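182aa long hypothetical protein (Pyrococcus horikoshii, PDB 2GAN) is of unknown function but is probably a GNAT-type acetyltransferase, moving an acetyl group from acetyl-CoA to an unidentified substrate. Local coordinates at residues 20-24 against 111-117; 86-90 against 102-108. The contacts are given in a common frame with arbitrary orientation. Numbering follows the deposited sequence.

Contact 1: residues 20-24 against 111-117. With SO4 (sulfate ion), chain D.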
loop_
_atom_site.group_PDB
_atom_site.type_symbol
_atom_site.label_atom_id
_atom_site.label_comp_id
_atom_site.label_asym_id
_atom_site.label_seq_id
_atom_site.Cartn_x
_atom_site.Cartn_y
_atom_site.Cartn_z
ATOM N N LEU A 20 -15.591 -3.882 13.116
ATOM C CA LEU A 20 -14.584 -4.584 12.323
ATOM C C LEU A 20 -13.845 -3.534 11.478
ATOM O O LEU A 20 -12.613 -3.542 11.389
ATOM C CB LEU A 20 -15.248 -5.631 11.412
ATOM C CG LEU A 20 -14.399 -6.242 10.282
ATOM C CD1 LEU A 20 -13.095 -6.788 10.843
ATOM C CD2 LEU A 20 -15.178 -7.352 9.580
HETATM N N MSE A 21 -14.592 -2.610 10.881
HETATM C CA MSE A 21 -13.970 -1.582 10.059
HETATM C C MSE A 21 -13.073 -0.649 10.870
HETATM O O MSE A 21 -12.083 -0.127 10.351
HETATM C CB MSE A 21 -15.038 -0.781 9.300
HETATM C CG MSE A 21 -15.808 -1.620 8.279
HETATM SE SE MSE A 21 -14.617 -2.492 6.993
HETATM C CE MSE A 21 -14.787 -1.231 5.554
ATOM N N PHE A 22 -13.411 -0.436 12.137
ATOM C CA PHE A 22 -12.593 0.428 12.988
ATOM C C PHE A 22 -11.272 -0.254 13.322
ATOM O O PHE A 22 -10.210 0.373 13.296
ATOM C CB PHE A 22 -13.318 0.760 14.289
ATOM C CG PHE A 22 -12.452 1.455 15.299
ATOM C CD1 PHE A 22 -11.871 2.689 15.008
ATOM C CD2 PHE A 22 -12.195 0.868 16.531
ATOM C CE1 PHE A 22 -11.044 3.326 15.928
ATOM C CE2 PHE A 22 -11.368 1.496 17.461
ATOM C CZ PHE A 22 -10.792 2.728 17.160
ATOM N N ARG A 23 -11.335 -1.540 13.639
ATOM C CA ARG A 23 -10.123 -2.271 13.969
ATOM C C ARG A 23 -9.185 -2.246 12.767
ATOM O O ARG A 23 -7.968 -2.175 12.913
ATOM C CB ARG A 23 -10.480 -3.701 14.415
ATOM C CG ARG A 23 -11.163 -3.735 15.795
ATOM C CD ARG A 23 -11.618 -5.130 16.227
ATOM N NE ARG A 23 -10.516 -6.087 16.209
ATOM C CZ ARG A 23 -10.397 -7.080 15.330
ATOM N NH1 ARG A 23 -11.318 -7.266 14.399
ATOM N NH2 ARG A 23 -9.334 -7.871 15.366
ATOM N N ILE A 24 -9.756 -2.264 11.571
ATOM C CA ILE A 24 -8.949 -2.210 10.356
ATOM C C ILE A 24 -8.370 -0.805 10.191
ATOM O O ILE A 24 -7.216 -0.639 9.801
ATOM C CB ILE A 24 -9.797 -2.573 9.134
ATOM C CG1 ILE A 24 -10.167 -4.057 9.220
ATOM C CG2 ILE A 24 -9.039 -2.268 7.845
ATOM C CD1 ILE A 24 -11.291 -4.464 8.308
ATOM N N PHE A 111 -16.110 -3.561 -0.526
ATOM C CA PHE A 111 -16.288 -3.925 0.876
ATOM C C PHE A 111 -15.600 -5.266 1.139
ATOM O O PHE A 111 -16.129 -6.119 1.853
ATOM C CB PHE A 111 -17.786 -4.028 1.170
ATOM C CG PHE A 111 -18.139 -3.846 2.610
ATOM C CD1 PHE A 111 -18.696 -4.888 3.337
ATOM C CD2 PHE A 111 -17.991 -2.606 3.221
ATOM C CE1 PHE A 111 -19.111 -4.699 4.653
ATOM C CE2 PHE A 111 -18.401 -2.402 4.532
ATOM C CZ PHE A 111 -18.964 -3.444 5.250
ATOM N N PHE A 112 -14.420 -5.433 0.541
ATOM C CA PHE A 112 -13.620 -6.651 0.654
ATOM C C PHE A 112 -12.543 -6.460 1.707
ATOM O O PHE A 112 -11.576 -5.749 1.477
ATOM C CB PHE A 112 -12.936 -6.950 -0.684
ATOM C CG PHE A 112 -12.018 -8.151 -0.662
ATOM C CD1 PHE A 112 -10.878 -8.178 -1.466
ATOM C CD2 PHE A 112 -12.303 -9.262 0.120
ATOM C CE1 PHE A 112 -10.034 -9.292 -1.496
ATOM C CE2 PHE A 112 -11.463 -10.388 0.099
ATOM C CZ PHE A 112 -10.327 -10.396 -0.712
ATOM N N VAL A 113 -12.695 -7.107 2.852
ATOM C CA VAL A 113 -11.699 -6.958 3.887
ATOM C C VAL A 113 -11.543 -8.229 4.688
ATOM O O VAL A 113 -12.335 -9.158 4.557
ATOM C CB VAL A 113 -12.065 -5.798 4.838
ATOM C CG1 VAL A 113 -12.878 -6.325 6.014
ATOM C CG2 VAL A 113 -10.807 -5.096 5.289
ATOM N N VAL A 114 -10.509 -8.266 5.514
ATOM C CA VAL A 114 -10.258 -9.421 6.360
ATOM C C VAL A 114 -9.791 -8.938 7.726
ATOM O O VAL A 114 -9.014 -7.995 7.819
ATOM C CB VAL A 114 -9.172 -10.338 5.766
ATOM C CG1 VAL A 114 -8.835 -11.440 6.762
ATOM C CG2 VAL A 114 -9.657 -10.948 4.459
ATOM N N ASP A 115 -10.282 -9.585 8.778
ATOM C CA ASP A 115 -9.910 -9.235 10.141
ATOM C C ASP A 115 -8.385 -9.260 10.206
ATOM O O ASP A 115 -7.754 -10.254 9.837
ATOM C CB ASP A 115 -10.508 -10.251 11.121
ATOM C CG ASP A 115 -10.348 -9.835 12.573
ATOM O OD1 ASP A 115 -11.371 -9.783 13.283
ATOM O OD2 ASP A 115 -9.207 -9.568 13.006
ATOM N N PRO A 116 -7.775 -8.162 10.676
ATOM C CA PRO A 116 -6.314 -8.051 10.780
ATOM C C PRO A 116 -5.599 -9.153 11.570
ATOM O O PRO A 116 -4.392 -9.341 11.421
ATOM C CB PRO A 116 -6.115 -6.655 11.380
ATOM C CG PRO A 116 -7.362 -6.437 12.174
ATOM C CD PRO A 116 -8.442 -6.993 11.284
ATOM N N GLU A 117 -6.343 -9.883 12.394
ATOM C CA GLU A 117 -5.768 -10.958 13.189
ATOM C C GLU A 117 -5.929 -12.324 12.505
ATOM O O GLU A 117 -5.548 -13.349 13.063
ATOM C CB GLU A 117 -6.410 -10.959 14.588
ATOM C CG GLU A 117 -7.143 -12.234 14.998
ATOM C CD GLU A 117 -6.242 -13.245 15.705
ATOM O OE1 GLU A 117 -6.769 -14.272 16.202
ATOM O OE2 GLU A 117 -5.011 -13.012 15.762
HETATM S S SO4 D . -14.791 -0.074 -0.536
HETATM O O1 SO4 D . -13.845 -0.768 0.359
HETATM O O2 SO4 D . -14.300 -0.122 -1.932
HETATM O O3 SO4 D . -14.904 1.330 -0.101
HETATM O O4 SO4 D . -16.105 -0.732 -0.471
#

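Contact 2: residues 86-90 against 102-108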
loop_
_atom_site.group_PDB
_atom_site.type_symbol
_atom_site.label_atom_id
_atom_site.label_comp_id
_atom_site.label_asym_id
_atom_site.label_seq_id
_atom_site.Cartn_x
_atom_site.Cartn_y
_atom_site.Cartn_z
ATOM N N TYR A 86 -24.597 -5.173 -8.635
ATOM C CA TYR A 86 -24.870 -5.497 -10.035
ATOM C C TYR A 86 -26.282 -5.130 -10.529
ATOM O O TYR A 86 -26.557 -5.235 -11.721
ATOM C CB TYR A 86 -24.603 -6.991 -10.259
ATOM C CG TYR A 86 -25.465 -7.888 -9.403
ATOM C CD1 TYR A 86 -26.760 -8.233 -9.801
ATOM C CD2 TYR A 86 -25.004 -8.354 -8.170
ATOM C CE1 TYR A 86 -27.577 -9.019 -8.986
ATOM C CE2 TYR A 86 -25.812 -9.140 -7.348
ATOM C CZ TYR A 86 -27.094 -9.466 -7.760
ATOM O OH TYR A 86 -27.889 -10.239 -6.953
ATOM N N LYS A 87 -27.166 -4.693 -9.631
ATOM C CA LYS A 87 -28.529 -4.324 -10.032
ATOM C C LYS A 87 -28.627 -2.890 -10.544
ATOM O O LYS A 87 -28.659 -1.939 -9.760
ATOM C CB LYS A 87 -29.514 -4.475 -8.877
ATOM C CG LYS A 87 -29.663 -5.878 -8.344
ATOM C CD LYS A 87 -30.731 -5.924 -7.264
ATOM C CE LYS A 87 -30.642 -7.209 -6.458
ATOM N NZ LYS A 87 -30.709 -8.425 -7.302
ATOM N N ARG A 88 -28.699 -2.756 -11.865
ATOM C CA ARG A 88 -28.802 -1.464 -12.533
ATOM C C ARG A 88 -27.734 -0.469 -12.076
ATOM O O ARG A 88 -28.036 0.537 -11.432
ATOM C CB ARG A 88 -30.204 -0.873 -12.328
ATOM C CG ARG A 88 -31.097 -0.904 -13.587
ATOM C CD ARG A 88 -31.818 -2.239 -13.797
ATOM N NE ARG A 88 -30.907 -3.377 -13.900
ATOM C CZ ARG A 88 -30.015 -3.535 -14.870
ATOM N NH1 ARG A 88 -29.913 -2.625 -15.833
ATOM N NH2 ARG A 88 -29.214 -4.594 -14.867
ATOM N N ILE A 89 -26.484 -0.748 -12.428
ATOM C CA ILE A 89 -25.391 0.133 -12.053
ATOM C C ILE A 89 -25.638 1.568 -12.516
ATOM O O ILE A 89 -25.320 2.518 -11.800
ATOM C CB ILE A 89 -24.037 -0.342 -12.641
ATOM C CG1 ILE A 89 -23.605 -1.654 -11.984
ATOM C CG2 ILE A 89 -22.967 0.708 -12.394
ATOM C CD1 ILE A 89 -24.510 -2.813 -12.285
ATOM N N LYS A 90 -26.209 1.718 -13.709
ATOM C CA LYS A 90 -26.483 3.038 -14.274
ATOM C C LYS A 90 -27.248 3.960 -13.326
ATOM O O LYS A 90 -27.190 5.179 -13.475
ATOM C CB LYS A 90 -27.265 2.904 -15.590
ATOM C CG LYS A 90 -27.463 4.229 -16.334
ATOM C CD LYS A 90 -28.357 4.104 -17.572
ATOM C CE LYS A 90 -27.705 3.283 -18.683
ATOM N NZ LYS A 90 -28.512 3.313 -19.952
HETATM N N MSE A 102 -21.391 1.503 -17.063
HETATM C CA MSE A 102 -22.814 1.473 -16.765
HETATM C C MSE A 102 -23.564 0.613 -17.767
HETATM O O MSE A 102 -24.414 1.108 -18.496
HETATM C CB MSE A 102 -23.395 2.887 -16.755
HETATM C CG MSE A 102 -22.807 3.784 -15.684
HETATM SE SE MSE A 102 -23.524 5.571 -15.792
HETATM C CE MSE A 102 -22.371 6.452 -14.524
ATOM N N ASN A 103 -23.252 -0.680 -17.801
ATOM C CA ASN A 103 -23.923 -1.593 -18.721
ATOM C C ASN A 103 -24.258 -2.925 -18.042
ATOM O O ASN A 103 -23.729 -3.239 -16.976
ATOM C CB ASN A 103 -23.059 -1.824 -19.961
ATOM C CG ASN A 103 -21.877 -2.708 -19.683
ATOM O OD1 ASN A 103 -22.025 -3.903 -19.422
ATOM N ND2 ASN A 103 -20.689 -2.128 -19.732
ATOM N N GLU A 104 -25.132 -3.702 -18.679
ATOM C CA GLU A 104 -25.611 -4.981 -18.155
ATOM C C GLU A 104 -24.564 -6.037 -17.809
ATOM O O GLU A 104 -24.826 -6.907 -16.985
ATOM C CB GLU A 104 -26.630 -5.582 -19.126
ATOM C CG GLU A 104 -27.493 -6.700 -18.549
ATOM C CD GLU A 104 -28.425 -6.224 -17.443
ATOM O OE1 GLU A 104 -29.037 -5.147 -17.598
ATOM O OE2 GLU A 104 -28.567 -6.937 -16.426
ATOM N N LYS A 105 -23.393 -5.986 -18.434
ATOM C CA LYS A 105 -22.370 -6.976 -18.116
ATOM C C LYS A 105 -21.413 -6.541 -17.009
ATOM O O LYS A 105 -20.420 -7.217 -16.750
ATOM C CB LYS A 105 -21.567 -7.352 -19.363
ATOM C CG LYS A 105 -22.317 -8.297 -20.298
ATOM C CD LYS A 105 -21.364 -9.130 -21.147
ATOM C CE LYS A 105 -20.555 -10.119 -20.303
ATOM N NZ LYS A 105 -21.372 -11.226 -19.728
ATOM N N VAL A 106 -21.708 -5.425 -16.348
ATOM C CA VAL A 106 -20.835 -4.944 -15.277
ATOM C C VAL A 106 -21.223 -5.455 -13.889
ATOM O O VAL A 106 -22.385 -5.406 -13.486
ATOM C CB VAL A 106 -20.775 -3.385 -15.239
ATOM C CG1 VAL A 106 -19.957 -2.922 -14.050
ATOM C CG2 VAL A 106 -20.143 -2.855 -16.519
ATOM N N GLY A 107 -20.224 -5.954 -13.167
ATOM C CA GLY A 107 -20.424 -6.449 -11.818
ATOM C C GLY A 107 -19.374 -5.819 -10.917
ATOM O O GLY A 107 -18.179 -5.880 -11.212
ATOM N N LEU A 108 -19.817 -5.217 -9.817
ATOM C CA LEU A 108 -18.916 -4.549 -8.881
ATOM C C LEU A 108 -18.644 -5.323 -7.594
ATOM O O LEU A 108 -19.560 -5.841 -6.961
ATOM C CB LEU A 108 -19.490 -3.179 -8.509
ATOM C CG LEU A 108 -19.291 -1.961 -9.407
ATOM C CD1 LEU A 108 -19.162 -2.353 -10.851
ATOM C CD2 LEU A 108 -20.441 -1.000 -9.192
#

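Contact 1: residues 20-24 against 111-117
At Phe111 the strand leaves regular extended geometry: phi/psi of 54/40 lie in the left-handed region, consistent with the bulge of the central GNAT strand. Phe111 N donates to O4 of a sulfate ion at 2.8 Å, probably picked up from the crystallisation liquor and also held by Arg61. The ring offers apolar contact to Met21, a selenomethionine, whose CE lies 3.9 Å from Phe111 CE2. Met21 SE stands 5.1 Å from the centroid of the Phe111 ring, in an oblique Met-aromatic contact.

Val113 points toward helix 14-27. As a compact beta-branched residue it suits both an extended strand and the close space beneath the helix, where its CG1 meets Leu20 CD2 (4.4 Å) and Met21 SE (4.3 Å), and Ile24 packs beside it. Helix and strand cross at 67° with their axes 9.7 Å apart, a spacing that leaves room for one layer of apolar side chains.

Where the strand ends, Asp115 takes over with charge. Its OD1 accepts from Arg23 NH1 at 2.8 Å and its OD2 from Arg23 NH2 at 2.9 Å, a two-pronged salt bridge; OD2 also takes the backbone N of Glu117 (2.9 Å), forming an Asx turn. Pro116 sets CD 4.0 Å from Ile24 CG1 and CG over one face of the Arg23 guanidinium, 4.0 Å from NH2.

Apolar contacts thus seat the helix on the strand, while the directional salt bridge ties it to the turn leading to Gln119 and the Q-x-x-G-x-G motif that in GNAT relatives binds the acetyl-CoA pyrophosphate.

Contact 2: residues 86-90 against 102-108
Arg88 is the oddity here: a non-glycine residue with left-handed backbone angles (51/69), whose CA-to-CB bond points away from 102-108 while its side chain curls back, bringing NH2 to 2.8 Å from Glu104 OE1. The long arginine chain makes this return possible. The salt bridge includes a hydrogen bond, though a weak one, and Glu104 OE2 has a second partner in Lys140.

Glu104 sits in a type I turn from Asn103 to Val106, closed by Val106 N to Asn103 O (3.0 Å). The short side chain of Asn103 lets its OD1 bend forward to accept from Lys105 N (2.7 Å), adding an Asx turn.

Beneath the charges, Ile89 points toward the other segment. Its CD1 rests 3.6 Å from Val106 O, and its CG1 lies 4.4 Å from Val106 CG1 and 4.3 Å from Leu108 CD2, a branched aliphatic suited to packing against these buried residues. Farther out, Lys90 lays its CB 4.0 Å from CB of selenomethionine Met102. Tyr86 packs its CB 4.5 Å from Gly107 CA, and its hydroxyl bonds Glu68.

No backbone hydrogen bond joins 86-90 to 102-108, so the two ends of this strand connection meet through side chains: buried isoleucine packing, with a solvent-exposed ion pair outside it.

Overall arrangement
Strand 106-114 of the mixed sheet is common to both contacts: contact 2 takes in its start and contact 1 its end, with centres 26 Å apart on opposite sides of the chain's centre. Along the chain the order is 20-24, 86-90, 102-108, 111-117, so both segments of contact 2 fall between those of contact 1. Contact 1 brings helix 14-27 across the sheet; contact 2 draws together the ends of the long connection between antiparallel neighbours 78-85 and 106-114. The strand is thus engaged near both ends, and its far end leads into the loop and the start of helix 123-137, which in GNAT relatives bind the acetyl-CoA pyrophosphate and probably do so here.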